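Local coordinates for hypothetical protein (Fusobacterium nucleatum subsp. nucleatum, PDB 2GSL), which might be a ribonuclease of the MrnC family involved in RNA processing, at residues N53-S58 with V93-E98; L59-I64 with A99-A104; E70-I75 with G107-L112. All coordinates share one frame; numbering follows the deposited sequence.

Contact 1 (N53-S58 with V93-E98)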
loop_
_atom_site.group_PDB
_atom_site.type_symbol
_atom_site.label_atom_id
_atom_site.label_comp_id
_atom_site.label_asym_id
_atom_site.label_seq_id
_atom_site.Cartn_x
_atom_site.Cartn_y
_atom_site.Cartn_z
ATOM N N ASN A 53 4.780 -12.330 1.215
ATOM C CA ASN A 53 5.562 -13.008 0.171
ATOM C C ASN A 53 4.738 -13.885 -0.766
ATOM O O ASN A 53 3.618 -14.289 -0.432
ATOM C CB ASN A 53 6.691 -13.842 0.800
ATOM C CG ASN A 53 6.173 -14.971 1.677
ATOM O OD1 ASN A 53 5.619 -15.964 1.189
ATOM N ND2 ASN A 53 6.345 -14.817 2.977
ATOM N N ALA A 54 5.299 -14.190 -1.937
ATOM C CA ALA A 54 4.591 -15.004 -2.928
ATOM C C ALA A 54 4.122 -16.359 -2.397
ATOM O O ALA A 54 2.987 -16.770 -2.672
ATOM C CB ALA A 54 5.451 -15.199 -4.173
ATOM N N LYS A 55 4.967 -17.049 -1.635
ATOM C CA LYS A 55 4.566 -18.354 -1.105
ATOM C C LYS A 55 3.272 -18.272 -0.302
ATOM O O LYS A 55 2.384 -19.119 -0.462
ATOM C CB LYS A 55 5.671 -18.966 -0.235
ATOM C CG LYS A 55 6.895 -19.411 -1.021
ATOM C CD LYS A 55 7.983 -19.922 -0.097
ATOM C CE LYS A 55 7.658 -21.319 0.449
ATOM N NZ LYS A 55 7.660 -22.365 -0.638
ATOM N N TYR A 56 3.155 -17.259 0.554
ATOM C CA TYR A 56 1.948 -17.118 1.362
ATOM C C TYR A 56 0.733 -16.710 0.522
ATOM O O TYR A 56 -0.296 -17.385 0.543
ATOM C CB TYR A 56 2.170 -16.124 2.510
ATOM C CG TYR A 56 1.070 -16.167 3.553
ATOM C CD1 TYR A 56 -0.065 -15.371 3.423
ATOM C CD2 TYR A 56 1.129 -17.063 4.625
ATOM C CE1 TYR A 56 -1.116 -15.466 4.316
ATOM C CE2 TYR A 56 0.078 -17.168 5.530
ATOM C CZ TYR A 56 -1.047 -16.366 5.364
ATOM O OH TYR A 56 -2.124 -16.487 6.220
ATOM N N GLN A 57 0.832 -15.622 -0.230
ATOM C CA GLN A 57 -0.317 -15.224 -1.036
ATOM C C GLN A 57 -0.822 -16.430 -1.835
ATOM O O GLN A 57 -2.029 -16.580 -2.050
ATOM C CB GLN A 57 0.054 -14.094 -1.981
ATOM C CG GLN A 57 1.066 -13.163 -1.404
ATOM C CD GLN A 57 1.031 -11.809 -2.054
ATOM O OE1 GLN A 57 0.041 -11.089 -1.935
ATOM N NE2 GLN A 57 2.110 -11.444 -2.749
ATOM N N SER A 58 0.103 -17.296 -2.255
ATOM C CA SER A 58 -0.237 -18.497 -3.024
ATOM C C SER A 58 -1.131 -19.450 -2.228
ATOM O O SER A 58 -2.039 -20.076 -2.782
ATOM C CB SER A 58 1.038 -19.236 -3.464
ATOM O OG SER A 58 0.721 -20.451 -4.141
ATOM N N VAL A 93 7.435 -21.077 -10.098
ATOM C CA VAL A 93 6.684 -20.378 -11.128
ATOM C C VAL A 93 5.196 -20.360 -10.773
ATOM O O VAL A 93 4.572 -19.300 -10.741
ATOM C CB VAL A 93 6.878 -21.046 -12.508
ATOM C CG1 VAL A 93 6.090 -20.289 -13.577
ATOM C CG2 VAL A 93 8.359 -21.065 -12.860
HETATM N N MSE A 94 4.640 -21.536 -10.493
HETATM C CA MSE A 94 3.228 -21.662 -10.142
HETATM C C MSE A 94 2.819 -20.762 -8.960
HETATM O O MSE A 94 1.785 -20.095 -9.010
HETATM C CB MSE A 94 2.908 -23.121 -9.800
HETATM C CG MSE A 94 1.433 -23.394 -9.568
HETATM SE SE MSE A 94 0.429 -23.352 -11.223
HETATM C CE MSE A 94 -0.703 -24.909 -10.897
ATOM N N GLU A 95 3.631 -20.752 -7.907
ATOM C CA GLU A 95 3.352 -19.955 -6.720
ATOM C C GLU A 95 3.400 -18.460 -7.005
ATOM O O GLU A 95 2.560 -17.689 -6.527
ATOM C CB GLU A 95 4.344 -20.305 -5.608
ATOM C CG GLU A 95 4.259 -21.758 -5.184
ATOM C CD GLU A 95 5.201 -22.121 -4.053
ATOM O OE1 GLU A 95 5.101 -23.270 -3.570
ATOM O OE2 GLU A 95 6.034 -21.276 -3.644
ATOM N N TYR A 96 4.384 -18.056 -7.796
ATOM C CA TYR A 96 4.540 -16.656 -8.146
ATOM C C TYR A 96 3.306 -16.206 -8.932
ATOM O O TYR A 96 2.733 -15.150 -8.662
ATOM C CB TYR A 96 5.812 -16.478 -8.975
ATOM C CG TYR A 96 6.204 -15.041 -9.168
ATOM C CD1 TYR A 96 5.694 -14.288 -10.229
ATOM C CD2 TYR A 96 7.036 -14.409 -8.251
ATOM C CE1 TYR A 96 6.005 -12.933 -10.360
ATOM C CE2 TYR A 96 7.346 -13.067 -8.371
ATOM C CZ TYR A 96 6.830 -12.331 -9.420
ATOM O OH TYR A 96 7.120 -10.987 -9.484
ATOM N N LYS A 97 2.893 -17.023 -9.896
ATOM C CA LYS A 97 1.729 -16.710 -10.701
ATOM C C LYS A 97 0.495 -16.562 -9.806
ATOM O O LYS A 97 -0.198 -15.545 -9.858
ATOM C CB LYS A 97 1.514 -17.797 -11.763
ATOM C CG LYS A 97 2.612 -17.816 -12.841
ATOM C CD LYS A 97 2.878 -19.222 -13.396
ATOM C CE LYS A 97 1.728 -19.781 -14.259
ATOM N NZ LYS A 97 1.716 -19.319 -15.692
ATOM N N GLU A 98 0.229 -17.559 -8.973
ATOM C CA GLU A 98 -0.921 -17.496 -8.083
ATOM C C GLU A 98 -0.812 -16.306 -7.140
ATOM O O GLU A 98 -1.817 -15.802 -6.646
ATOM C CB GLU A 98 -1.043 -18.790 -7.289
ATOM C CG GLU A 98 -1.614 -19.940 -8.100
ATOM C CD GLU A 98 -1.362 -21.288 -7.452
ATOM O OE1 GLU A 98 -1.892 -22.309 -7.965
ATOM O OE2 GLU A 98 -0.623 -21.326 -6.434
#

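Contact 2 (L59-I64 with A99-A104). With MG (magnesium ion), chain G.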
loop_
_atom_site.group_PDB
_atom_site.type_symbol
_atom_site.label_atom_id
_atom_site.label_comp_id
_atom_site.label_asym_id
_atom_site.label_seq_id
_atom_site.Cartn_x
_atom_site.Cartn_y
_atom_site.Cartn_z
ATOM N N LEU A 59 -0.867 -19.575 -0.934
ATOM C CA LEU A 59 -1.693 -20.443 -0.112
ATOM C C LEU A 59 -3.058 -19.803 -0.043
ATOM O O LEU A 59 -4.077 -20.490 -0.109
ATOM C CB LEU A 59 -1.129 -20.569 1.300
ATOM C CG LEU A 59 0.111 -21.452 1.467
ATOM C CD1 LEU A 59 0.501 -21.514 2.942
ATOM C CD2 LEU A 59 -0.191 -22.858 0.934
ATOM N N ILE A 60 -3.075 -18.480 0.085
ATOM C CA ILE A 60 -4.334 -17.768 0.152
ATOM C C ILE A 60 -5.141 -18.049 -1.102
ATOM O O ILE A 60 -6.253 -18.574 -1.032
ATOM C CB ILE A 60 -4.128 -16.244 0.267
ATOM C CG1 ILE A 60 -3.462 -15.909 1.600
ATOM C CG2 ILE A 60 -5.473 -15.524 0.162
ATOM C CD1 ILE A 60 -4.292 -16.291 2.807
ATOM N N TYR A 61 -4.574 -17.714 -2.255
ATOM C CA TYR A 61 -5.268 -17.932 -3.518
ATOM C C TYR A 61 -5.852 -19.345 -3.594
ATOM O O TYR A 61 -7.049 -19.510 -3.783
ATOM C CB TYR A 61 -4.314 -17.656 -4.691
ATOM C CG TYR A 61 -4.881 -17.973 -6.056
ATOM C CD1 TYR A 61 -4.801 -19.256 -6.574
ATOM C CD2 TYR A 61 -5.518 -16.994 -6.816
ATOM C CE1 TYR A 61 -5.341 -19.567 -7.812
ATOM C CE2 TYR A 61 -6.070 -17.290 -8.061
ATOM C CZ TYR A 61 -5.980 -18.583 -8.552
ATOM O OH TYR A 61 -6.546 -18.916 -9.766
ATOM N N LYS A 62 -5.022 -20.360 -3.408
ATOM C CA LYS A 62 -5.511 -21.726 -3.481
ATOM C C LYS A 62 -6.586 -22.078 -2.457
ATOM O O LYS A 62 -7.353 -23.019 -2.669
ATOM C CB LYS A 62 -4.336 -22.695 -3.400
ATOM C CG LYS A 62 -3.384 -22.497 -4.562
ATOM C CD LYS A 62 -2.051 -23.199 -4.376
ATOM C CE LYS A 62 -2.165 -24.695 -4.481
ATOM N NZ LYS A 62 -0.811 -25.306 -4.507
ATOM N N LYS A 63 -6.666 -21.319 -1.366
ATOM C CA LYS A 63 -7.676 -21.586 -0.345
ATOM C C LYS A 63 -8.984 -20.837 -0.579
ATOM O O LYS A 63 -9.997 -21.164 0.039
ATOM C CB LYS A 63 -7.143 -21.242 1.053
ATOM C CG LYS A 63 -5.980 -22.132 1.517
ATOM C CD LYS A 63 -5.426 -21.678 2.865
ATOM C CE LYS A 63 -6.402 -21.954 4.011
ATOM N NZ LYS A 63 -6.510 -23.413 4.361
ATOM N N ILE A 64 -8.978 -19.844 -1.466
ATOM C CA ILE A 64 -10.201 -19.088 -1.728
ATOM C C ILE A 64 -10.738 -19.222 -3.147
ATOM O O ILE A 64 -11.940 -19.352 -3.340
ATOM C CB ILE A 64 -10.021 -17.580 -1.420
ATOM C CG1 ILE A 64 -8.985 -16.968 -2.353
ATOM C CG2 ILE A 64 -9.600 -17.387 0.012
ATOM C CD1 ILE A 64 -8.806 -15.479 -2.128
ATOM N N ALA A 99 0.412 -15.846 -6.910
ATOM C CA ALA A 99 0.630 -14.701 -6.043
ATOM C C ALA A 99 0.155 -13.436 -6.753
ATOM O O ALA A 99 -0.369 -12.501 -6.134
ATOM C CB ALA A 99 2.110 -14.585 -5.693
ATOM N N THR A 100 0.362 -13.415 -8.062
ATOM C CA THR A 100 -0.042 -12.297 -8.905
ATOM C C THR A 100 -1.546 -12.355 -9.134
ATOM O O THR A 100 -2.228 -11.338 -9.145
ATOM C CB THR A 100 0.645 -12.380 -10.249
ATOM O OG1 THR A 100 2.062 -12.418 -10.042
ATOM C CG2 THR A 100 0.276 -11.175 -11.108
ATOM N N ALA A 101 -2.050 -13.564 -9.326
ATOM C CA ALA A 101 -3.465 -13.746 -9.549
ATOM C C ALA A 101 -4.201 -13.251 -8.309
ATOM O O ALA A 101 -5.255 -12.614 -8.407
ATOM C CB ALA A 101 -3.772 -15.219 -9.809
ATOM N N LEU A 102 -3.640 -13.552 -7.140
ATOM C CA LEU A 102 -4.239 -13.125 -5.883
ATOM C C LEU A 102 -4.208 -11.596 -5.797
ATOM O O LEU A 102 -5.221 -10.975 -5.478
ATOM C CB LEU A 102 -3.493 -13.761 -4.693
ATOM C CG LEU A 102 -3.894 -13.583 -3.211
ATOM C CD1 LEU A 102 -3.364 -12.264 -2.690
ATOM C CD2 LEU A 102 -5.379 -13.698 -3.037
ATOM N N GLU A 103 -3.071 -10.979 -6.103
ATOM C CA GLU A 103 -2.995 -9.519 -6.040
ATOM C C GLU A 103 -3.837 -8.875 -7.143
ATOM O O GLU A 103 -4.182 -7.697 -7.066
ATOM C CB GLU A 103 -1.544 -9.027 -6.166
ATOM C CG GLU A 103 -0.601 -9.594 -5.137
ATOM C CD GLU A 103 0.744 -8.906 -5.120
ATOM O OE1 GLU A 103 1.173 -8.506 -4.012
ATOM O OE2 GLU A 103 1.386 -8.764 -6.194
ATOM N N ALA A 104 -4.159 -9.652 -8.168
ATOM C CA ALA A 104 -4.949 -9.145 -9.270
ATOM C C ALA A 104 -6.394 -9.081 -8.811
ATOM O O ALA A 104 -7.090 -8.096 -9.047
ATOM C CB ALA A 104 -4.813 -10.061 -10.475
HETATM MG MG MG G . 3.499 -8.811 -4.017
HETATM O O HOH W 1 3.999 -7.878 -6.046
HETATM O O HOH W 2 3.252 -8.700 -1.676
HETATM O O HOH W 3 5.731 -8.174 -3.654
#

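Contact 3 (E70-I75 with G107-L112)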
loop_
_atom_site.group_PDB
_atom_site.type_symbol
_atom_site.label_atom_id
_atom_site.label_comp_id
_atom_site.label_asym_id
_atom_site.label_seq_id
_atom_site.Cartn_x
_atom_site.Cartn_y
_atom_site.Cartn_z
ATOM N N GLU A 70 -17.839 -15.594 -9.901
ATOM C CA GLU A 70 -17.392 -15.847 -11.268
ATOM C C GLU A 70 -16.458 -14.766 -11.812
ATOM O O GLU A 70 -15.360 -15.062 -12.300
ATOM C CB GLU A 70 -18.610 -15.973 -12.191
ATOM C CG GLU A 70 -19.103 -17.395 -12.383
ATOM C CD GLU A 70 -18.127 -18.232 -13.194
ATOM O OE1 GLU A 70 -18.367 -19.453 -13.348
ATOM O OE2 GLU A 70 -17.120 -17.664 -13.680
ATOM N N GLU A 71 -16.912 -13.517 -11.734
ATOM C CA GLU A 71 -16.148 -12.369 -12.224
ATOM C C GLU A 71 -14.689 -12.361 -11.757
ATOM O O GLU A 71 -13.784 -11.976 -12.504
ATOM C CB GLU A 71 -16.845 -11.075 -11.787
ATOM C CG GLU A 71 -16.021 -9.804 -11.936
ATOM C CD GLU A 71 -16.791 -8.565 -11.496
ATOM O OE1 GLU A 71 -17.407 -8.589 -10.398
ATOM O OE2 GLU A 71 -16.772 -7.562 -12.247
ATOM N N PHE A 72 -14.471 -12.796 -10.522
ATOM C CA PHE A 72 -13.141 -12.830 -9.944
ATOM C C PHE A 72 -12.356 -14.048 -10.379
ATOM O O PHE A 72 -11.159 -13.962 -10.651
ATOM C CB PHE A 72 -13.248 -12.778 -8.424
ATOM C CG PHE A 72 -13.840 -11.507 -7.922
ATOM C CD1 PHE A 72 -14.970 -11.516 -7.120
ATOM C CD2 PHE A 72 -13.295 -10.286 -8.304
ATOM C CE1 PHE A 72 -15.553 -10.316 -6.709
ATOM C CE2 PHE A 72 -13.865 -9.087 -7.903
ATOM C CZ PHE A 72 -14.993 -9.097 -7.108
ATOM N N LYS A 73 -13.030 -15.189 -10.436
ATOM C CA LYS A 73 -12.381 -16.421 -10.848
ATOM C C LYS A 73 -11.699 -16.219 -12.207
ATOM O O LYS A 73 -10.600 -16.728 -12.443
ATOM C CB LYS A 73 -13.408 -17.553 -10.943
ATOM C CG LYS A 73 -14.078 -17.931 -9.630
ATOM C CD LYS A 73 -14.858 -19.232 -9.784
ATOM C CE LYS A 73 -15.108 -19.904 -8.435
ATOM N NZ LYS A 73 -15.706 -21.278 -8.575
ATOM N N VAL A 74 -12.363 -15.464 -13.087
ATOM C CA VAL A 74 -11.856 -15.157 -14.427
ATOM C C VAL A 74 -10.550 -14.368 -14.318
ATOM O O VAL A 74 -9.518 -14.761 -14.878
ATOM C CB VAL A 74 -12.901 -14.318 -15.248
ATOM C CG1 VAL A 74 -12.356 -13.977 -16.637
ATOM C CG2 VAL A 74 -14.204 -15.097 -15.397
ATOM N N ILE A 75 -10.611 -13.252 -13.593
ATOM C CA ILE A 75 -9.452 -12.391 -13.390
ATOM C C ILE A 75 -8.296 -13.203 -12.827
ATOM O O ILE A 75 -7.163 -13.120 -13.313
ATOM C CB ILE A 75 -9.787 -11.245 -12.425
ATOM C CG1 ILE A 75 -10.883 -10.383 -13.039
ATOM C CG2 ILE A 75 -8.540 -10.422 -12.128
ATOM C CD1 ILE A 75 -11.273 -9.209 -12.200
ATOM N N GLY A 107 -6.737 -6.399 -6.250
ATOM C CA GLY A 107 -6.729 -5.127 -6.947
ATOM C C GLY A 107 -8.066 -4.827 -7.596
ATOM O O GLY A 107 -8.542 -3.687 -7.564
ATOM N N ALA A 108 -8.683 -5.853 -8.175
ATOM C CA ALA A 108 -9.963 -5.696 -8.849
ATOM C C ALA A 108 -11.096 -5.357 -7.878
ATOM O O ALA A 108 -11.850 -4.419 -8.103
ATOM C CB ALA A 108 -10.293 -6.963 -9.621
HETATM N N MSE A 109 -11.208 -6.124 -6.801
HETATM C CA MSE A 109 -12.253 -5.900 -5.820
HETATM C C MSE A 109 -12.244 -4.443 -5.372
HETATM O O MSE A 109 -13.292 -3.800 -5.263
HETATM C CB MSE A 109 -12.051 -6.830 -4.627
HETATM C CG MSE A 109 -12.115 -8.322 -4.976
HETATM SE SE MSE A 109 -11.736 -9.457 -3.431
HETATM C CE MSE A 109 -12.382 -11.157 -4.102
ATOM N N TYR A 110 -11.056 -3.909 -5.136
ATOM C CA TYR A 110 -10.939 -2.529 -4.707
ATOM C C TYR A 110 -11.583 -1.596 -5.746
ATOM O O TYR A 110 -12.544 -0.889 -5.444
ATOM C CB TYR A 110 -9.469 -2.198 -4.526
ATOM C CG TYR A 110 -9.219 -0.915 -3.802
ATOM C CD1 TYR A 110 -9.152 -0.873 -2.422
ATOM C CD2 TYR A 110 -8.998 0.254 -4.507
ATOM C CE1 TYR A 110 -8.859 0.306 -1.766
ATOM C CE2 TYR A 110 -8.707 1.431 -3.871
ATOM C CZ TYR A 110 -8.632 1.456 -2.503
ATOM O OH TYR A 110 -8.288 2.636 -1.889
ATOM N N LEU A 111 -11.054 -1.604 -6.967
ATOM C CA LEU A 111 -11.588 -0.774 -8.047
ATOM C C LEU A 111 -13.110 -0.907 -8.213
ATOM O O LEU A 111 -13.762 -0.004 -8.736
ATOM C CB LEU A 111 -10.890 -1.116 -9.364
ATOM C CG LEU A 111 -9.482 -0.558 -9.474
ATOM C CD1 LEU A 111 -8.822 -1.016 -10.762
ATOM C CD2 LEU A 111 -9.550 0.939 -9.429
ATOM N N LEU A 112 -13.669 -2.032 -7.775
ATOM C CA LEU A 112 -15.108 -2.245 -7.867
ATOM C C LEU A 112 -15.782 -1.944 -6.546
ATOM O O LEU A 112 -16.818 -2.525 -6.229
ATOM C CB LEU A 112 -15.436 -3.686 -8.249
ATOM C CG LEU A 112 -15.152 -4.078 -9.687
ATOM C CD1 LEU A 112 -15.521 -5.531 -9.891
ATOM C CD2 LEU A 112 -15.935 -3.174 -10.615
#

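Contact 1 (N53-S58 with V93-E98)
Ser58 and Glu98 make the hydrogen bond of this contact. Ser58 OG donates to Glu98 OE2 at 2.8 Å and meets that oxygen nearly along its C-O axis. OG is anti to the backbone N of Ser58 (chi1 176°), and this turns the hydroxyl out toward helix 93-111. The other carboxylate oxygen of Glu98, OE1, forms a salt bridge with Lys80. Two positive or donor groups thus hold the carboxylate, one at each oxygen, and both residues are buried.

The tight part lies around this bond. Ser58 OG also rests against Glu95, 3.7 Å from Glu95 CA. One turn earlier, Ala54 CB points at the other helix and packs on the backbone of Tyr96, 4.3 Å from Tyr96 CA. Small side chains at 54 and 58 let the two segments come within 7.8 Å, axis to axis, at a crossing angle of 70°.

The solvent side is looser. Glu95 is extended beyond CG and lies across the chain of Lys55. Its OE2 touches Lys55 CG at 3.3 Å. Lys55 bends back at its last two torsions, and Lys55 NZ ends 3.6 Å from Glu95 OE2 in a salt bridge. Lys55 itself is exposed.

Asn53 is the N-cap of helix 54-64. Its OD1 accepts from Tyr56 N at 2.9 Å. The capped helix start lies beside the magnesium site, with the side chain of Ala54 about 7 Å from the ion. Such crossed helices, flanking a metal site, belong to the all-helical ribonuclease III fold.

Contact 2 (L59-I64 with A99-A104)
Glu103 OE1 is gripped by the magnesium ion at 2.3 Å and also accepts a weak hydrogen bond from Gln57 NE2. The Glu103 carboxylate is held at its second oxygen too. Water 1 donates to Glu103 OE2 at 2.8 Å while binding the metal itself. Two more waters and Asp23, the probable active-site residue, complete the five ligands found around the ion. Glu103 CG is anti to its own carbonyl carbon (chi1 -57°), and the chain runs extended from there to the metal.

Next to Glu103 on the same helix, Leu102 and Ala101 carry the packing against helix 54-64. The site therefore sits beside a buried apolar helix crossing, within the all-helical ribonuclease III domain, where acidic residues from separate helices bind the metal. Helix 93-111 supplies Glu103 and helix 15-34 supplies Asp23.

Leu102 meets three side chains. Its CD2 touches Ile60 CG2 at 3.7 Å, the two side chains crossing at a slant. Leu102 CD2 also lies 4.0 Å from Ile64 CD1, and here the side chains cross at about a right angle. Leu102 CB meets Tyr61 CB at 4.0 Å. Tyr61 CG is anti to the backbone N (chi1 175°), which starts the ring off toward Ala101. The Tyr61 ring then runs past that residue, with Tyr61 CE2 3.6 Å from Ala101 CB. The segment axes approach to 8.8 Å at 67°.

Other helices close the surroundings. Ile60 and Ile64 lean on Ile121 of helix 115-127, Ala101 packs on Ala79 of helix 70-80, and Leu102 reaches Trp26 of helix 15-34.

Contact 3 (E70-I75 with G107-L112)
The Phe72 ring carries Met109 on one face and Ala108 at its edge. Met109, present as selenomethionine, lays its terminal methyl over that face. Met109 CE is 4.1 Å from the ring centroid and 13° off the ring normal, a CH-pi contact. The methyl is offset toward the rim, and it lies 4.0 Å from Phe72 CD1. The selenium of Met109 is farther out on the same side of the ring, 5.0 Å from the centroid and 10° off the normal, a Met-aromatic contact. The base of the same side chain meets the far part of the ring, with Met109 CG 3.5 Å from Phe72 CE2. Met109 is extended beyond CG, and its chain passes over the ring from CE2 and CZ to the methyl near CD1 and CG. At the edge, near the ring plane, Ala108 CB stands 4.5 Å from Phe72 CE2.

Ala108 serves a second partner. Its CB touches Ile75 CD1 at 3.6 Å, one helical turn past Phe72. Leu112, just beyond the last helical residue, approaches the ring obliquely through CD1. Glu71 and Leu112 reach toward each other tip to tip, and Glu71 OE2 comes within 3.4 Å of Leu112 CD1. No hydrogen bond joins the two segments. Glu71 OE2 has a long, weak ion pair with Lys8.

The segment axes stay 11.0 Å apart, and bulky side chains fill the gap. Their directions differ by 137°, so helix 70-80 runs roughly against the end of helix 93-111. Met109 also packs on Ile118 and Ile121 of helix 115-127, and Ile75 on Leu18 of helix 15-34. From another side of helix 93-111, Tyr110 contacts Leu28 and Lys32 of the second subunit.

How the contacts relate
All three contacts use helix 93-111 of the ribonuclease III domain. Contacts 1 and 2 join it to helix 54-64. Their centres are about 7 Å apart and they touch, for example through Gln57 and Glu103. Contact 3 joins the C-terminal part of helix 93-111 to helix 70-80, the next helix after 54-64. Its centre is about 12 Å from that of contact 2 and about 18 Å from that of contact 1. Ala104 and Ile75 bridge contacts 2 and 3. The segments come in the same order on both sides, first 53-58, 59-64 and 70-75, then their partners. One helix thus links the magnesium site to a region near the subunit interface.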